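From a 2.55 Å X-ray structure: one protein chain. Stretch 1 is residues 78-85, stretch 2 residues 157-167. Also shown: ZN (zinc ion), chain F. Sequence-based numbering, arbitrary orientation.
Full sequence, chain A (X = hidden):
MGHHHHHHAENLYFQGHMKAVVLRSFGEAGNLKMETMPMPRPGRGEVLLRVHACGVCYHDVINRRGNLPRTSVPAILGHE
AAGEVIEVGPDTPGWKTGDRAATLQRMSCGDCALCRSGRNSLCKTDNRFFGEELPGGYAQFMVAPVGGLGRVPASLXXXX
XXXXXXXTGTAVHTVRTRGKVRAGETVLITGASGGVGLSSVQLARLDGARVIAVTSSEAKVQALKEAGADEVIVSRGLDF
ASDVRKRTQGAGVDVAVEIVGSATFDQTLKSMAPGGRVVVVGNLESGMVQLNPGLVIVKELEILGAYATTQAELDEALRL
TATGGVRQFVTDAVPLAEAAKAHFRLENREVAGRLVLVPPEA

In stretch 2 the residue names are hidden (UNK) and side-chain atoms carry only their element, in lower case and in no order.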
ATOM      1  N   GLY A  78       5.694  29.947  -0.885  1.00 41.71           N
ATOM      2  CA  GLY A  78       4.652  29.689  -1.860  1.00 42.08           C
ATOM      3  C   GLY A  78       5.078  28.733  -2.951  1.00 42.06           C
ATOM      4  O   GLY A  78       6.097  28.951  -3.615  1.00 41.95           O
ATOM      5  N   HIS A  79       4.301  27.669  -3.152  1.00 47.48           N
ATOM      6  CA  HIS A  79       4.584  26.676  -4.179  1.00 47.97           C
ATOM      7  C   HIS A  79       3.444  26.505  -5.173  1.00 48.74           C
ATOM      8  O   HIS A  79       3.533  25.638  -6.052  1.00 49.37           O
ATOM      9  CB  HIS A  79       4.904  25.320  -3.532  1.00 48.53           C
ATOM     10  CG  HIS A  79       3.754  24.713  -2.789  1.00 48.91           C
ATOM     11  ND1 HIS A  79       3.745  24.573  -1.418  1.00 48.62           N
ATOM     12  CD2 HIS A  79       2.579  24.201  -3.227  1.00 49.83           C
ATOM     13  CE1 HIS A  79       2.614  24.005  -1.043  1.00 49.28           C
ATOM     14  NE2 HIS A  79       1.887  23.771  -2.121  1.00 50.08           N
ATOM     15  N   GLU A  80       2.384  27.304  -5.068  1.00 54.42           N
ATOM     16  CA  GLU A  80       1.174  27.106  -5.854  1.00 56.42           C
ATOM     17  C   GLU A  80       0.931  28.326  -6.734  1.00 56.91           C
ATOM     18  O   GLU A  80      -0.121  28.965  -6.651  1.00 58.11           O
ATOM     19  CB  GLU A  80      -0.009  26.850  -4.916  1.00 57.28           C
ATOM     20  CG  GLU A  80      -1.019  25.838  -5.429  1.00 59.30           C
ATOM     21  CD  GLU A  80      -2.066  25.496  -4.380  1.00 60.04           C
ATOM     22  OE1 GLU A  80      -1.950  25.994  -3.239  1.00 58.76           O
ATOM     23  OE2 GLU A  80      -3.002  24.728  -4.688  1.00 62.02           O
ATOM     24  N   ALA A  81       1.896  28.646  -7.590  1.00 41.35           N
ATOM     25  CA  ALA A  81       1.906  29.892  -8.341  1.00 41.57           C
ATOM     26  C   ALA A  81       1.516  29.653  -9.794  1.00 43.45           C
ATOM     27  O   ALA A  81       1.882  28.636 -10.391  1.00 43.93           O
ATOM     28  CB  ALA A  81       3.286  30.547  -8.279  1.00 40.00           C
ATOM     29  N   ALA A  82       0.771  30.602 -10.353  1.00 46.25           N
ATOM     30  CA  ALA A  82       0.395  30.602 -11.759  1.00 48.17           C
ATOM     31  C   ALA A  82       0.743  31.963 -12.337  1.00 48.38           C
ATOM     32  O   ALA A  82       0.390  32.993 -11.755  1.00 48.69           O
ATOM     33  CB  ALA A  82      -1.098  30.308 -11.939  1.00 50.71           C
ATOM     34  N   GLY A  83       1.437  31.969 -13.464  1.00 47.66           N
ATOM     35  CA  GLY A  83       1.914  33.208 -14.028  1.00 48.04           C
ATOM     36  C   GLY A  83       2.174  33.120 -15.511  1.00 49.52           C
ATOM     37  O   GLY A  83       1.718  32.200 -16.191  1.00 50.49           O
ATOM     38  N   GLU A  84       2.931  34.097 -16.004  1.00 52.13           N
ATOM     39  CA  GLU A  84       3.155  34.289 -17.430  1.00 53.92           C
ATOM     40  C   GLU A  84       4.650  34.344 -17.702  1.00 53.11           C
ATOM     41  O   GLU A  84       5.382  35.067 -17.021  1.00 51.95           O
ATOM     42  CB  GLU A  84       2.479  35.576 -17.911  1.00 55.77           C
ATOM     43  CG  GLU A  84       2.681  35.894 -19.379  1.00 57.85           C
ATOM     44  CD  GLU A  84       2.059  37.221 -19.767  1.00 59.69           C
ATOM     45  OE1 GLU A  84       1.494  37.893 -18.877  1.00 59.35           O
ATOM     46  OE2 GLU A  84       2.140  37.594 -20.959  1.00 61.63           O
ATOM     47  N   VAL A  85       5.095  33.584 -18.699  1.00 51.02           N
ATOM     48  CA  VAL A  85       6.502  33.571 -19.085  1.00 50.57           C
ATOM     49  C   VAL A  85       6.822  34.906 -19.751  1.00 51.77           C
ATOM     50  O   VAL A  85       6.326  35.197 -20.843  1.00 53.86           O
ATOM     51  CB  VAL A  85       6.815  32.396 -20.017  1.00 51.47           C
ATOM     52  CG1 VAL A  85       8.274  32.430 -20.462  1.00 51.26           C
ATOM     53  CG2 VAL A  85       6.490  31.077 -19.330  1.00 50.37           C
ATOM     54  N   UNK A 157      -8.810  31.076 -15.764  1.00 67.07           N
ATOM     55  CA  UNK A 157      -8.300  32.264 -15.072  1.00 65.73           C
ATOM     56  C   UNK A 157      -7.192  31.913 -14.090  1.00 62.56           C
ATOM     57  O   UNK A 157      -7.040  30.769 -13.654  1.00 61.59           O
ATOM     58  c   UNK A 157     -10.452  31.655 -14.222  1.00 68.52           C
ATOM     59  c   UNK A 157      -9.533  32.815 -14.346  1.00 67.38           C
ATOM     60  c   UNK A 157     -10.225  30.823 -15.443  1.00 69.15           C
ATOM     61  N   UNK A 158      -6.413  32.937 -13.736  1.00 56.74           N
ATOM     62  CA  UNK A 158      -5.236  32.725 -12.899  1.00 53.83           C
ATOM     63  C   UNK A 158      -5.619  32.198 -11.520  1.00 52.77           C
ATOM     64  O   UNK A 158      -5.006  31.252 -11.014  1.00 50.87           O
ATOM     65  c   UNK A 158      -4.443  34.028 -12.771  1.00 53.57           C
ATOM     66  c   UNK A 158      -2.098  32.715 -14.692  1.00 52.61           C
ATOM     67  c   UNK A 158      -2.627  34.693 -15.977  1.00 55.96           C
ATOM     68  n   UNK A 158      -3.476  35.765 -15.889  1.00 57.46           N
ATOM     69  c   UNK A 158      -2.849  33.884 -14.844  1.00 54.23           C
ATOM     70  c   UNK A 158      -3.871  34.516 -14.065  1.00 54.78           C
ATOM     71  c   UNK A 158      -1.166  32.395 -15.663  1.00 52.81           C
ATOM     72  c   UNK A 158      -0.970  33.220 -16.779  1.00 54.52           C
ATOM     73  c   UNK A 158      -1.688  34.370 -16.953  1.00 56.09           C
ATOM     74  c   UNK A 158      -4.220  35.650 -14.741  1.00 56.78           C
ATOM     75  N   UNK A 159      -6.629  32.804 -10.892  1.00 57.75           N
ATOM     76  CA  UNK A 159      -6.981  32.428  -9.526  1.00 57.03           C
ATOM     77  C   UNK A 159      -7.331  30.947  -9.435  1.00 57.27           C
ATOM     78  O   UNK A 159      -6.835  30.233  -8.556  1.00 55.57           O
ATOM     79  c   UNK A 159      -7.766  34.753  -8.906  1.00 59.35           C
ATOM     80  n   UNK A 159      -8.773  35.610  -8.769  1.00 61.66           N
ATOM     81  c   UNK A 159      -8.140  33.290  -9.026  1.00 59.29           C
ATOM     82  o   UNK A 159      -6.588  35.109  -8.926  1.00 57.38           O
ATOM     83  N   UNK A 160      -8.193  30.469 -10.335  1.00 81.91           N
ATOM     84  CA  UNK A 160      -8.537  29.051 -10.342  1.00 82.69           C
ATOM     85  C   UNK A 160      -7.312  28.192 -10.624  1.00 80.77           C
ATOM     86  O   UNK A 160      -7.173  27.096 -10.069  1.00 80.19           O
ATOM     87  c   UNK A 160     -12.083  28.572 -11.890  1.00 90.73           C
ATOM     88  o   UNK A 160     -11.906  28.875 -13.090  1.00 91.41           O
ATOM     89  o   UNK A 160     -13.072  27.924 -11.489  1.00 92.27           O
ATOM     90  c   UNK A 160      -9.625  28.776 -11.379  1.00 85.73           C
ATOM     91  c   UNK A 160     -11.039  29.001 -10.878  1.00 87.87           C
ATOM     92  N   UNK A 161      -6.411  28.674 -11.482  1.00 56.00           N
ATOM     93  CA  UNK A 161      -5.237  27.892 -11.850  1.00 54.38           C
ATOM     94  C   UNK A 161      -4.224  27.822 -10.715  1.00 51.43           C
ATOM     95  O   UNK A 161      -3.513  26.820 -10.583  1.00 50.36           O
ATOM     96  c   UNK A 161      -4.585  28.481 -13.100  1.00 54.37           C
ATOM     97  N   UNK A 162      -4.145  28.866  -9.888  1.00 63.83           N
ATOM     98  CA  UNK A 162      -3.167  28.914  -8.807  1.00 61.10           C
ATOM     99  C   UNK A 162      -3.515  28.003  -7.638  1.00 60.77           C
ATOM    100  O   UNK A 162      -2.788  28.019  -6.639  1.00 58.65           O
ATOM    101  c   UNK A 162      -3.021  30.349  -8.299  1.00 60.28           C
ATOM    102  N   UNK A 163      -4.598  27.225  -7.719  1.00 54.61           N
ATOM    103  CA  UNK A 163      -4.973  26.306  -6.651  1.00 54.54           C
ATOM    104  C   UNK A 163      -5.218  24.898  -7.182  1.00 55.90           C
ATOM    105  O   UNK A 163      -5.847  24.085  -6.498  1.00 56.70           O
ATOM    106  c   UNK A 163      -5.949  28.179  -5.293  1.00 54.88           C
ATOM    107  c   UNK A 163      -6.215  26.811  -5.911  1.00 56.06           C
ATOM    108  o   UNK A 163      -7.316  26.907  -6.823  1.00 58.95           O
ATOM    109  N   UNK A 164      -4.721  24.588  -8.378  1.00 49.12           N
ATOM    110  CA  UNK A 164      -5.010  23.304  -9.006  1.00 50.85           C
ATOM    111  C   UNK A 164      -4.036  22.235  -8.529  1.00 49.33           C
ATOM    112  O   UNK A 164      -4.424  21.085  -8.298  1.00 50.48           O
ATOM    113  c   UNK A 164      -6.005  24.470 -10.991  1.00 54.14           C
ATOM    114  c   UNK A 164      -4.971  23.457 -10.540  1.00 52.30           C
ATOM    115  c   UNK A 164      -5.202  22.123 -11.232  1.00 54.22           C
ATOM    116  N   UNK A 165      -2.758  22.592  -8.371  1.00 54.64           N
ATOM    117  CA  UNK A 165      -1.731  21.589  -8.104  1.00 53.58           C
ATOM    118  C   UNK A 165      -2.020  20.830  -6.815  1.00 53.38           C
ATOM    119  O   UNK A 165      -2.006  19.594  -6.794  1.00 54.36           O
ATOM    120  s   UNK A 165       1.027  21.091  -8.086  1.00 50.73           S
ATOM    121  c   UNK A 165      -0.358  22.255  -8.040  1.00 51.30           C
ATOM    122  N   UNK A 166      -2.287  21.551  -5.730  1.00 58.17           N
ATOM    123  CA  UNK A 166      -2.454  20.934  -4.419  1.00 57.77           C
ATOM    124  C   UNK A 166      -3.860  20.406  -4.177  1.00 59.89           C
ATOM    125  O   UNK A 166      -4.165  20.002  -3.049  1.00 59.71           O
ATOM    126  s   UNK A 166      -0.405  22.541  -3.469  1.00 53.40           S
ATOM    127  c   UNK A 166      -2.086  21.935  -3.325  1.00 55.69           C
ATOM    128  N   UNK A 167      -4.719  20.397  -5.195  1.00 58.19           N
ATOM    129  CA  UNK A 167      -6.053  19.824  -5.062  1.00 60.64           C
ATOM    130  C   UNK A 167      -6.330  18.871  -6.217  1.00 62.93           C
ATOM    131  O   UNK A 167      -6.237  17.650  -6.057  1.00 63.66           O
ATOM    132  c   UNK A 167      -7.112  20.926  -5.010  1.00 61.68           C
ATOM    133  c   UNK A 167      -6.930  21.781  -3.765  1.00 59.75           C
ATOM    134  o   UNK A 167      -7.004  21.751  -6.175  1.00 62.09           O
TER
HETATM  135 ZN    ZN F 402       0.496  22.555  -1.321  1.00 70.31          ZN

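Position 157 has three side-chain carbons that close a ring onto the backbone N, and nothing of stretch 1 is within reach. That closure makes it Pro 157, at the N-cap position just before a short helix.

Position 158 carries one carbon, then fused five- and six-membered rings holding eight carbons and one nitrogen. No other side chain has this indole, so it is Trp 158. Its CA-to-CB bond points sideways, but with chi1 in m the six-membered ring swings to the strand: CE3 lies 3.8 Å from Ala 82 CB, and CH2 comes within 2.9 Å of Gly 83 O. The indole meets the backbone of Gly 83; a CB there would point away from stretch 2.

Position 159 shows two carbons, the second bearing one oxygen and one nitrogen: a short amide, Asn 159. Its CA-to-CB bond points away; the end of the side chain comes nearer but makes no contact with stretch 1. Position 160 has three carbons, the last with two oxygens, a carboxylate on a longer arm: Glu 160, also out of reach.

At position 161 there is a single carbon, hence Ala 161; its CB sits 4.1 Å from Ala 82 CB. Position 162 again has one carbon and is Ala 162, with its CB 4.1 Å from Ala 82 CB. Here the chains run closest, the two CA atoms of Ala 82 and Ala 162 being 4.9 Å apart, and methyl groups pack without any longer side chain between them. Less comfortably, Glu 80 O and Ala 162 O lie 2.8 Å apart, two acceptors with no hydrogen bond between them.

Position 163 branches at its first carbon into one oxygen and one carbon, which gives Thr 163. Its CB is 4.0 Å from Glu 80 OE2. Position 164 carries three carbons, the first forking into two: Val 164, whose side chain makes no contact with stretch 1.

Position 165 is one carbon and one sulfur. A sulfur at the end of so short a chain means Cys 165, and its CB approaches Glu 80 CG at 4.5 Å. Position 166 has the same two atoms and is again a cysteine, Cys 166; its SG lies 2.9 Å from His 79 NE2 and 2.3 Å from the zinc, which it binds. Position 167 branches into one oxygen and one carbon at its first carbon: Thr 167, whose OG1 gives a 2.6 Å hydrogen bond to Thr 163 O.

The contact combines three devices. Zinc joins the stretches, bound by His 79 NE2 at 2.0 Å and by Cys 166 SG, with a further ligand elsewhere in the structure; the sulfur consequently sits at the edge of the imidazole. Beside it, Glu 80 reaches along the turn, and its OE2 accepts a weak hydrogen bond from Cys 166 N at 3.4 Å. Farther along, where Ala 82 of the strand packs against Ala 161, at the end of the helix, and Ala 162 just after it, the stretches lie close, while one large indole covers the backbone beyond Ala 82.

Stretch 2 157-167: PWNEAATVCCT
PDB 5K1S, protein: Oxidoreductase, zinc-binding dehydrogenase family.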